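Local coordinates for (R)-S-adenosyl-L-methionine hydrolase (Thermus thermophilus, PDB 2CW5), which hydrolyses S-adenosyl-L-methionine to adenosine and L-methionine, without chlorinase or fluorinase activity, and works as a homotrimer, at residues Y16-E26 with F132-A143; L59-D70 with R85-F96. One frame throughout, in Å; residues are numbered along the deposited sequence.

Contact 1. Residues Y16-E26 with F132-A143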
loop_
_atom_site.group_PDB
_atom_site.type_symbol
_atom_site.label_atom_id
_atom_site.label_comp_id
_atom_site.label_asym_id
_atom_site.label_seq_id
_atom_site.Cartn_x
_atom_site.Cartn_y
_atom_site.Cartn_z
ATOM N N TYR C 16 -10.122 -2.721 1.326
ATOM C CA TYR C 16 -10.964 -1.749 2.030
ATOM C C TYR C 16 -10.711 -0.296 1.634
ATOM O O TYR C 16 -11.655 0.464 1.407
ATOM C CB TYR C 16 -10.811 -1.908 3.544
ATOM C CG TYR C 16 -11.049 -3.320 4.030
ATOM C CD1 TYR C 16 -12.056 -4.110 3.474
ATOM C CD2 TYR C 16 -10.271 -3.864 5.051
ATOM C CE1 TYR C 16 -12.283 -5.413 3.921
ATOM C CE2 TYR C 16 -10.489 -5.165 5.507
ATOM C CZ TYR C 16 -11.493 -5.933 4.937
ATOM O OH TYR C 16 -11.691 -7.222 5.372
ATOM N N VAL C 17 -9.447 0.099 1.535
ATOM C CA VAL C 17 -9.149 1.478 1.150
ATOM C C VAL C 17 -9.738 1.780 -0.227
ATOM O O VAL C 17 -10.360 2.825 -0.433
ATOM C CB VAL C 17 -7.616 1.749 1.120
ATOM C CG1 VAL C 17 -7.335 3.121 0.505
ATOM C CG2 VAL C 17 -7.047 1.697 2.543
ATOM N N ALA C 18 -9.552 0.852 -1.162
ATOM C CA ALA C 18 -10.049 1.017 -2.522
ATOM C C ALA C 18 -11.573 1.096 -2.586
ATOM O O ALA C 18 -12.120 1.847 -3.390
ATOM C CB ALA C 18 -9.552 -0.123 -3.396
ATOM N N VAL C 19 -12.257 0.309 -1.758
ATOM C CA VAL C 19 -13.715 0.324 -1.744
ATOM C C VAL C 19 -14.231 1.692 -1.295
ATOM O O VAL C 19 -15.194 2.217 -1.859
ATOM C CB VAL C 19 -14.281 -0.779 -0.820
ATOM C CG1 VAL C 19 -15.801 -0.643 -0.704
ATOM C CG2 VAL C 19 -13.931 -2.149 -1.385
ATOM N N VAL C 20 -13.587 2.273 -0.287
ATOM C CA VAL C 20 -13.984 3.591 0.186
ATOM C C VAL C 20 -13.769 4.611 -0.934
ATOM O O VAL C 20 -14.607 5.484 -1.171
ATOM C CB VAL C 20 -13.179 4.001 1.434
ATOM C CG1 VAL C 20 -13.412 5.471 1.744
ATOM C CG2 VAL C 20 -13.607 3.144 2.628
ATOM N N LYS C 21 -12.643 4.499 -1.629
ATOM C CA LYS C 21 -12.358 5.405 -2.735
ATOM C C LYS C 21 -13.392 5.214 -3.852
ATOM O O LYS C 21 -13.774 6.170 -4.535
ATOM C CB LYS C 21 -10.949 5.144 -3.275
ATOM C CG LYS C 21 -9.838 5.584 -2.338
ATOM C CD LYS C 21 -8.475 5.307 -2.960
ATOM C CE LYS C 21 -7.352 5.855 -2.108
ATOM N NZ LYS C 21 -6.026 5.522 -2.699
ATOM N N ALA C 22 -13.842 3.974 -4.035
ATOM C CA ALA C 22 -14.836 3.668 -5.062
ATOM C C ALA C 22 -16.169 4.318 -4.706
ATOM O O ALA C 22 -16.827 4.904 -5.563
ATOM C CB ALA C 22 -15.012 2.156 -5.196
ATOM N N VAL C 23 -16.570 4.212 -3.441
ATOM C CA VAL C 23 -17.825 4.819 -3.010
ATOM C C VAL C 23 -17.723 6.336 -3.146
ATOM O O VAL C 23 -18.670 6.988 -3.580
ATOM C CB VAL C 23 -18.169 4.450 -1.546
ATOM C CG1 VAL C 23 -19.389 5.235 -1.082
ATOM C CG2 VAL C 23 -18.455 2.959 -1.444
ATOM N N LEU C 24 -16.569 6.895 -2.787
ATOM C CA LEU C 24 -16.365 8.340 -2.893
ATOM C C LEU C 24 -16.504 8.807 -4.338
ATOM O O LEU C 24 -16.996 9.903 -4.602
ATOM C CB LEU C 24 -14.978 8.735 -2.371
ATOM C CG LEU C 24 -14.723 8.690 -0.862
ATOM C CD1 LEU C 24 -13.277 9.084 -0.582
ATOM C CD2 LEU C 24 -15.677 9.631 -0.145
ATOM N N ALA C 25 -16.064 7.974 -5.273
ATOM C CA ALA C 25 -16.137 8.312 -6.689
ATOM C C ALA C 25 -17.543 8.076 -7.234
ATOM O O ALA C 25 -17.838 8.419 -8.378
ATOM C CB ALA C 25 -15.123 7.490 -7.474
ATOM N N GLU C 26 -18.395 7.488 -6.396
ATOM C CA GLU C 26 -19.787 7.179 -6.724
ATOM C C GLU C 26 -20.279 7.710 -8.068
ATOM O O GLU C 26 -21.142 8.616 -8.073
ATOM C CB GLU C 26 -20.693 7.694 -5.605
ATOM C CG GLU C 26 -20.529 9.176 -5.310
ATOM C CD GLU C 26 -21.164 9.578 -3.997
ATOM O OE1 GLU C 26 -21.250 10.794 -3.725
ATOM O OE2 GLU C 26 -21.570 8.676 -3.231
ATOM N N PHE C 132 -18.787 -2.671 8.157
ATOM C CA PHE C 132 -17.800 -1.892 7.411
ATOM C C PHE C 132 -18.241 -0.426 7.393
ATOM O O PHE C 132 -18.675 0.088 6.362
ATOM C CB PHE C 132 -17.709 -2.436 5.974
ATOM C CG PHE C 132 -16.515 -1.938 5.190
ATOM C CD1 PHE C 132 -15.720 -0.896 5.664
ATOM C CD2 PHE C 132 -16.201 -2.511 3.960
ATOM C CE1 PHE C 132 -14.628 -0.429 4.925
ATOM C CE2 PHE C 132 -15.118 -2.056 3.211
ATOM C CZ PHE C 132 -14.327 -1.009 3.698
ATOM N N HIS C 133 -18.129 0.245 8.538
ATOM C CA HIS C 133 -18.547 1.642 8.635
ATOM C C HIS C 133 -17.858 2.583 7.650
ATOM O O HIS C 133 -18.468 3.541 7.183
ATOM C CB HIS C 133 -18.343 2.160 10.064
ATOM C CG HIS C 133 -19.225 1.497 11.076
ATOM N ND1 HIS C 133 -18.751 0.587 11.997
ATOM C CD2 HIS C 133 -20.557 1.597 11.298
ATOM C CE1 HIS C 133 -19.752 0.156 12.744
ATOM N NE2 HIS C 133 -20.860 0.753 12.340
ATOM N N GLY C 134 -16.593 2.317 7.335
ATOM C CA GLY C 134 -15.884 3.181 6.407
ATOM C C GLY C 134 -16.608 3.269 5.078
ATOM O O GLY C 134 -16.736 4.341 4.473
ATOM N N ARG C 135 -17.100 2.119 4.636
ATOM C CA ARG C 135 -17.819 2.001 3.375
ATOM C C ARG C 135 -19.260 2.502 3.433
ATOM O O ARG C 135 -19.690 3.291 2.590
ATOM C CB ARG C 135 -17.844 0.530 2.941
ATOM C CG ARG C 135 -18.567 0.266 1.626
ATOM C CD ARG C 135 -18.702 -1.233 1.381
ATOM N NE ARG C 135 -19.736 -1.836 2.224
ATOM C CZ ARG C 135 -19.820 -3.136 2.498
ATOM N NH1 ARG C 135 -18.926 -3.985 2.006
ATOM N NH2 ARG C 135 -20.806 -3.587 3.258
ATOM N N ASP C 136 -20.002 2.036 4.432
ATOM C CA ASP C 136 -21.412 2.375 4.544
ATOM C C ASP C 136 -21.822 3.653 5.270
ATOM O O ASP C 136 -22.941 4.119 5.077
ATOM C CB ASP C 136 -22.167 1.180 5.137
ATOM C CG ASP C 136 -21.939 -0.096 4.345
ATOM O OD1 ASP C 136 -21.963 -0.035 3.099
ATOM O OD2 ASP C 136 -21.740 -1.161 4.961
ATOM N N VAL C 137 -20.934 4.221 6.084
ATOM C CA VAL C 137 -21.251 5.445 6.819
ATOM C C VAL C 137 -20.302 6.618 6.547
ATOM O O VAL C 137 -20.736 7.696 6.130
ATOM C CB VAL C 137 -21.272 5.180 8.356
ATOM C CG1 VAL C 137 -21.539 6.487 9.115
ATOM C CG2 VAL C 137 -22.352 4.153 8.693
ATOM N N PHE C 138 -19.008 6.414 6.771
ATOM C CA PHE C 138 -18.042 7.494 6.573
ATOM C C PHE C 138 -17.833 7.949 5.124
ATOM O O PHE C 138 -17.803 9.152 4.853
ATOM C CB PHE C 138 -16.705 7.111 7.212
ATOM C CG PHE C 138 -16.789 6.911 8.702
ATOM C CD1 PHE C 138 -17.208 7.949 9.535
ATOM C CD2 PHE C 138 -16.469 5.683 9.274
ATOM C CE1 PHE C 138 -17.307 7.763 10.920
ATOM C CE2 PHE C 138 -16.563 5.486 10.656
ATOM C CZ PHE C 138 -16.984 6.532 11.480
ATOM N N ALA C 139 -17.701 7.005 4.194
ATOM C CA ALA C 139 -17.490 7.360 2.789
ATOM C C ALA C 139 -18.616 8.220 2.219
ATOM O O ALA C 139 -18.359 9.248 1.584
ATOM C CB ALA C 139 -17.308 6.098 1.937
ATOM N N PRO C 140 -19.881 7.809 2.420
ATOM C CA PRO C 140 -20.974 8.624 1.882
ATOM C C PRO C 140 -21.019 10.017 2.513
ATOM O O PRO C 140 -21.396 10.992 1.862
ATOM C CB PRO C 140 -22.219 7.785 2.186
ATOM C CG PRO C 140 -21.815 6.975 3.389
ATOM C CD PRO C 140 -20.397 6.584 3.058
ATOM N N ALA C 141 -20.614 10.100 3.774
ATOM C CA ALA C 141 -20.597 11.368 4.494
ATOM C C ALA C 141 -19.523 12.278 3.900
ATOM O O ALA C 141 -19.754 13.467 3.651
ATOM C CB ALA C 141 -20.317 11.116 5.971
ATOM N N ALA C 142 -18.350 11.703 3.661
ATOM C CA ALA C 142 -17.235 12.448 3.091
ATOM C C ALA C 142 -17.572 12.954 1.690
ATOM O O ALA C 142 -17.257 14.090 1.344
ATOM C CB ALA C 142 -15.999 11.570 3.047
ATOM N N ALA C 143 -18.211 12.113 0.882
ATOM C CA ALA C 143 -18.579 12.510 -0.474
ATOM C C ALA C 143 -19.560 13.683 -0.401
ATOM O O ALA C 143 -19.432 14.673 -1.131
ATOM C CB ALA C 143 -19.213 11.334 -1.209
#
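Arg-135, whose CD rests 3.6 Å from CG1 of Val-19, takes hold of the neighbouring Asp-136 side-on: NE reaches OD1 at 3.0 Å from above the carboxylate plane, and NH2 meets the syn lone pair of OD2 at 3.1 Å. CG stands anti to N (chi1 -180°), which carries the chain obliquely across Val-19 and at about a right angle past Val-23; the bend at chi3 then swings the guanidinium back over CB of Phe-132, while NH1 donates to the carbonyl of Ser-227 in a second subunit. With alanine in place of Arg-135, the Asp-136 carboxylate would probably lose its two-nitrogen partner, and the hydrogen bond to Ser-227 would go too. CB of Arg-135 sits over the centre of one face of the Phe-132 ring; Tyr-16 turns its edge to the opposite face, offset, centroids 5.2 Å apart and planes at 72°. Further along, Val-20 and Val-23 close on CB of Ala-139, and CD2 of Leu-24 reaches CB of Ala-142 at 3.7 Å. With Gly-134, Ala-139 and Ala-143 facing helix 16-24, the axes come to 8.8 Å, crossing at -43°. The pi-type turn at 134-138 and the kink at Pro-140 go with a buried Arg-135 O that has no hydrogen-bond partner. Helix 16-24 packs on strands 4-8 and 64-68, the helix of Phe-138 on 64-68 and 79-83: one helical layer of this alpha/beta domain.

Contact 2. Residues L59-D70 with R85-F96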
loop_
_atom_site.group_PDB
_atom_site.type_symbol
_atom_site.label_atom_id
_atom_site.label_comp_id
_atom_site.label_asym_id
_atom_site.label_seq_id
_atom_site.Cartn_x
_atom_site.Cartn_y
_atom_site.Cartn_z
ATOM N N LEU C 59 -2.441 20.988 4.520
ATOM C CA LEU C 59 -3.575 20.679 3.660
ATOM C C LEU C 59 -4.448 21.892 3.360
ATOM O O LEU C 59 -4.625 22.769 4.200
ATOM C CB LEU C 59 -4.446 19.583 4.287
ATOM C CG LEU C 59 -3.737 18.313 4.769
ATOM C CD1 LEU C 59 -4.785 17.298 5.201
ATOM C CD2 LEU C 59 -2.858 17.741 3.678
ATOM N N PRO C 60 -5.012 21.943 2.146
ATOM C CA PRO C 60 -5.876 23.039 1.711
ATOM C C PRO C 60 -7.005 23.294 2.701
ATOM O O PRO C 60 -7.593 22.359 3.244
ATOM C CB PRO C 60 -6.400 22.547 0.366
ATOM C CG PRO C 60 -5.269 21.737 -0.154
ATOM C CD PRO C 60 -4.837 20.957 1.063
ATOM N N GLU C 61 -7.299 24.569 2.927
ATOM C CA GLU C 61 -8.360 24.978 3.835
ATOM C C GLU C 61 -9.673 24.353 3.369
ATOM O O GLU C 61 -9.927 24.259 2.170
ATOM C CB GLU C 61 -8.497 26.501 3.806
ATOM C CG GLU C 61 -8.877 27.134 5.127
ATOM C CD GLU C 61 -7.702 27.219 6.079
ATOM O OE1 GLU C 61 -7.851 27.829 7.159
ATOM O OE2 GLU C 61 -6.627 26.676 5.746
ATOM N N GLY C 62 -10.510 23.930 4.310
ATOM C CA GLY C 62 -11.781 23.341 3.932
ATOM C C GLY C 62 -11.706 21.924 3.384
ATOM O O GLY C 62 -12.718 21.365 2.958
ATOM N N ALA C 63 -10.520 21.331 3.377
ATOM C CA ALA C 63 -10.392 19.964 2.888
ATOM C C ALA C 63 -11.168 19.041 3.831
ATOM O O ALA C 63 -11.353 19.356 5.011
ATOM C CB ALA C 63 -8.928 19.555 2.852
ATOM N N VAL C 64 -11.626 17.910 3.307
ATOM C CA VAL C 64 -12.359 16.932 4.100
ATOM C C VAL C 64 -11.374 15.859 4.550
ATOM O O VAL C 64 -10.818 15.137 3.722
ATOM C CB VAL C 64 -13.476 16.256 3.270
ATOM C CG1 VAL C 64 -14.115 15.118 4.069
ATOM C CG2 VAL C 64 -14.519 17.282 2.869
ATOM N N VAL C 65 -11.157 15.760 5.856
ATOM C CA VAL C 65 -10.238 14.773 6.406
ATOM C C VAL C 65 -11.025 13.559 6.880
ATOM O O VAL C 65 -11.689 13.603 7.919
ATOM C CB VAL C 65 -9.443 15.341 7.606
ATOM C CG1 VAL C 65 -8.433 14.303 8.102
ATOM C CG2 VAL C 65 -8.739 16.626 7.203
ATOM N N LEU C 66 -10.964 12.495 6.085
ATOM C CA LEU C 66 -11.638 11.242 6.381
ATOM C C LEU C 66 -10.625 10.337 7.072
ATOM O O LEU C 66 -9.603 9.976 6.490
ATOM C CB LEU C 66 -12.127 10.598 5.078
ATOM C CG LEU C 66 -12.708 9.182 5.138
ATOM C CD1 LEU C 66 -13.904 9.159 6.072
ATOM C CD2 LEU C 66 -13.117 8.740 3.740
ATOM N N ALA C 67 -10.899 9.984 8.321
ATOM C CA ALA C 67 -9.980 9.135 9.066
ATOM C C ALA C 67 -10.747 8.024 9.757
ATOM O O ALA C 67 -11.602 8.284 10.601
ATOM C CB ALA C 67 -9.211 9.966 10.090
ATOM N N VAL C 68 -10.441 6.782 9.394
ATOM C CA VAL C 68 -11.133 5.637 9.976
ATOM C C VAL C 68 -10.188 4.694 10.709
ATOM O O VAL C 68 -9.432 3.947 10.083
ATOM C CB VAL C 68 -11.886 4.840 8.893
ATOM C CG1 VAL C 68 -12.664 3.690 9.540
ATOM C CG2 VAL C 68 -12.831 5.760 8.130
ATOM N N VAL C 69 -10.239 4.750 12.039
ATOM C CA VAL C 69 -9.420 3.909 12.915
ATOM C C VAL C 69 -10.226 3.659 14.192
ATOM O O VAL C 69 -10.659 4.606 14.841
ATOM C CB VAL C 69 -8.095 4.606 13.328
ATOM C CG1 VAL C 69 -7.283 3.683 14.235
ATOM C CG2 VAL C 69 -7.281 4.988 12.093
ATOM N N ASP C 70 -10.427 2.395 14.556
ATOM C CA ASP C 70 -11.188 2.079 15.766
ATOM C C ASP C 70 -10.470 1.066 16.644
ATOM O O ASP C 70 -10.260 1.356 17.845
ATOM C CB ASP C 70 -12.570 1.533 15.407
ATOM C CG ASP C 70 -13.406 2.525 14.634
ATOM O OD1 ASP C 70 -12.981 2.922 13.527
ATOM O OD2 ASP C 70 -14.488 2.908 15.130
ATOM N N ARG C 85 -11.759 24.883 10.372
ATOM C CA ARG C 85 -11.134 25.428 9.171
ATOM C C ARG C 85 -11.054 24.270 8.180
ATOM O O ARG C 85 -11.078 24.463 6.964
ATOM C CB ARG C 85 -9.720 25.953 9.459
ATOM C CG ARG C 85 -9.660 27.115 10.431
ATOM C CD ARG C 85 -8.450 28.008 10.160
ATOM N NE ARG C 85 -7.172 27.322 10.328
ATOM C CZ ARG C 85 -6.643 26.988 11.502
ATOM N NH1 ARG C 85 -7.278 27.272 12.633
ATOM N NH2 ARG C 85 -5.470 26.373 11.548
ATOM N N TRP C 86 -10.928 23.065 8.722
ATOM C CA TRP C 86 -10.897 21.848 7.916
ATOM C C TRP C 86 -12.105 21.053 8.394
ATOM O O TRP C 86 -12.658 21.343 9.452
ATOM C CB TRP C 86 -9.613 21.050 8.161
ATOM C CG TRP C 86 -8.386 21.699 7.588
ATOM C CD1 TRP C 86 -7.987 21.694 6.281
ATOM C CD2 TRP C 86 -7.422 22.482 8.297
ATOM N NE1 TRP C 86 -6.831 22.427 6.132
ATOM C CE2 TRP C 86 -6.465 22.923 7.355
ATOM C CE3 TRP C 86 -7.274 22.857 9.640
ATOM C CZ2 TRP C 86 -5.371 23.724 7.714
ATOM C CZ3 TRP C 86 -6.187 23.653 9.997
ATOM C CH2 TRP C 86 -5.250 24.077 9.034
ATOM N N THR C 87 -12.522 20.066 7.614
ATOM C CA THR C 87 -13.672 19.253 7.979
ATOM C C THR C 87 -13.183 17.858 8.324
ATOM O O THR C 87 -12.297 17.319 7.659
ATOM C CB THR C 87 -14.681 19.212 6.823
ATOM O OG1 THR C 87 -15.181 20.540 6.605
ATOM C CG2 THR C 87 -15.849 18.269 7.142
ATOM N N TYR C 88 -13.754 17.276 9.371
ATOM C CA TYR C 88 -13.330 15.958 9.821
ATOM C C TYR C 88 -14.468 14.958 9.784
ATOM O O TYR C 88 -15.595 15.277 10.155
ATOM C CB TYR C 88 -12.781 16.065 11.247
ATOM C CG TYR C 88 -11.736 17.150 11.398
ATOM C CD1 TYR C 88 -10.408 16.915 11.058
ATOM C CD2 TYR C 88 -12.092 18.431 11.824
ATOM C CE1 TYR C 88 -9.453 17.931 11.129
ATOM C CE2 TYR C 88 -11.152 19.455 11.897
ATOM C CZ TYR C 88 -9.833 19.199 11.545
ATOM O OH TYR C 88 -8.902 20.216 11.575
ATOM N N VAL C 89 -14.165 13.750 9.325
ATOM C CA VAL C 89 -15.157 12.685 9.245
ATOM C C VAL C 89 -14.520 11.411 9.773
ATOM O O VAL C 89 -13.527 10.930 9.233
ATOM C CB VAL C 89 -15.621 12.457 7.795
ATOM C CG1 VAL C 89 -16.605 11.284 7.732
ATOM C CG2 VAL C 89 -16.257 13.722 7.254
ATOM N N GLY C 90 -15.089 10.873 10.845
ATOM C CA GLY C 90 -14.543 9.664 11.418
ATOM C C GLY C 90 -15.197 9.343 12.746
ATOM O O GLY C 90 -16.157 10.004 13.139
ATOM N N PRO C 91 -14.699 8.320 13.453
ATOM C CA PRO C 91 -15.229 7.895 14.752
ATOM C C PRO C 91 -14.970 8.902 15.866
ATOM O O PRO C 91 -13.920 9.542 15.915
ATOM C CB PRO C 91 -14.513 6.572 14.996
ATOM C CG PRO C 91 -13.176 6.812 14.342
ATOM C CD PRO C 91 -13.586 7.453 13.035
ATOM N N ASP C 92 -15.951 9.045 16.748
ATOM C CA ASP C 92 -15.851 9.961 17.875
ATOM C C ASP C 92 -15.157 9.210 19.006
ATOM O O ASP C 92 -15.772 8.862 20.018
ATOM C CB ASP C 92 -17.255 10.411 18.298
ATOM C CG ASP C 92 -17.237 11.505 19.351
ATOM O OD1 ASP C 92 -16.229 12.236 19.455
ATOM O OD2 ASP C 92 -18.251 11.647 20.067
ATOM N N ASN C 93 -13.867 8.950 18.816
ATOM C CA ASN C 93 -13.084 8.224 19.800
ATOM C C ASN C 93 -11.777 8.924 20.157
ATOM O O ASN C 93 -10.867 8.306 20.712
ATOM C CB ASN C 93 -12.793 6.804 19.296
ATOM C CG ASN C 93 -12.038 6.788 17.975
ATOM O OD1 ASN C 93 -11.555 7.823 17.501
ATOM N ND2 ASN C 93 -11.922 5.600 17.375
ATOM N N GLY C 94 -11.679 10.209 19.829
ATOM C CA GLY C 94 -10.479 10.958 20.161
ATOM C C GLY C 94 -9.400 10.956 19.094
ATOM O O GLY C 94 -8.351 11.576 19.270
ATOM N N LEU C 95 -9.655 10.250 18.000
ATOM C CA LEU C 95 -8.721 10.172 16.883
ATOM C C LEU C 95 -8.245 11.564 16.434
ATOM O O LEU C 95 -7.068 11.760 16.115
ATOM C CB LEU C 95 -9.405 9.462 15.711
ATOM C CG LEU C 95 -8.742 9.469 14.327
ATOM C CD1 LEU C 95 -7.357 8.861 14.418
ATOM C CD2 LEU C 95 -9.601 8.681 13.348
ATOM N N PHE C 96 -9.167 12.522 16.415
ATOM C CA PHE C 96 -8.870 13.886 15.972
ATOM C C PHE C 96 -8.363 14.856 17.055
ATOM O O PHE C 96 -8.249 16.050 16.798
ATOM C CB PHE C 96 -10.125 14.493 15.327
ATOM C CG PHE C 96 -10.576 13.792 14.067
ATOM C CD1 PHE C 96 -9.827 13.874 12.900
ATOM C CD2 PHE C 96 -11.769 13.072 14.046
ATOM C CE1 PHE C 96 -10.255 13.250 11.720
ATOM C CE2 PHE C 96 -12.212 12.443 12.875
ATOM C CZ PHE C 96 -11.449 12.535 11.707
#
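CB of Ala-67 meets both CD2 of Leu-95, 3.5 Å away, and CZ of Phe-96, at 3.8 Å. The Phe-96 ring lies with one face over CB of Tyr-88 and slides past Val-65, which itself runs alongside Tyr-88 in the same direction, CB to CD1 3.9 Å. Helix 45-55 closes over this side through Leu-52 and Ala-48. On the other face of the sheet CD1 of Leu-66 crosses CG1 of Val-89 at 3.8 Å, and helix 133-147 lies against both residues. Strands 64-68 and 87-89 are thus parallel neighbours in the mixed sheet of an alpha/beta/alpha sandwich, linked by a regular ladder from Ala-63 O to Ala-67 N. At Gly-90 the chain turns a corner; a beta carbon there would collide with Ala-67 O. Beyond it, CG of Asn-93 stands between its backbone N and carbonyl carbon (chi1 59°), which lets ND2 donate in the carbonyl plane to Val-69 O at 3.0 Å while OD1 takes the N-H of Leu-95 in an Asx turn; bonds at both ends fix the amide's rotation. Toward the start of the strands, the Trp-86 ring points NE1 at Leu-59 O, 3.0 Å away, approaching from well above the carbonyl plane. There the type II turn from Pro-60 to Ala-63 gives Gly-62 N to Arg-85 O at 2.8 Å, and at this solvent-exposed end OE1 of Glu-61 forms a salt bridge with NE of Arg-85, 3.3 Å, at the guanidinium edge.

Phe-138 joins the two contacts, whose centres lie 14 Å apart: from the helix of contact 1 its CB touches Leu-66 CD1 at 3.7 Å, and Phe-138 CE1 comes to 3.2 Å from Gly-90 C, just where strand 87-89 turns away. Both contacts also reach the probable active site. The side chain of Asp-70, at the end of contact 2, is about 6 Å from that of His-133 in contact 1, two residues important for activity by similarity. Asp-9, which probably binds adenosine, lies about 4 Å from Val-69 and about 8 Å from Tyr-16, side chain to side chain. Ser-227 of the second subunit, a probable substrate-binding residue, reaches contact 1, consistent with a pocket between subunits.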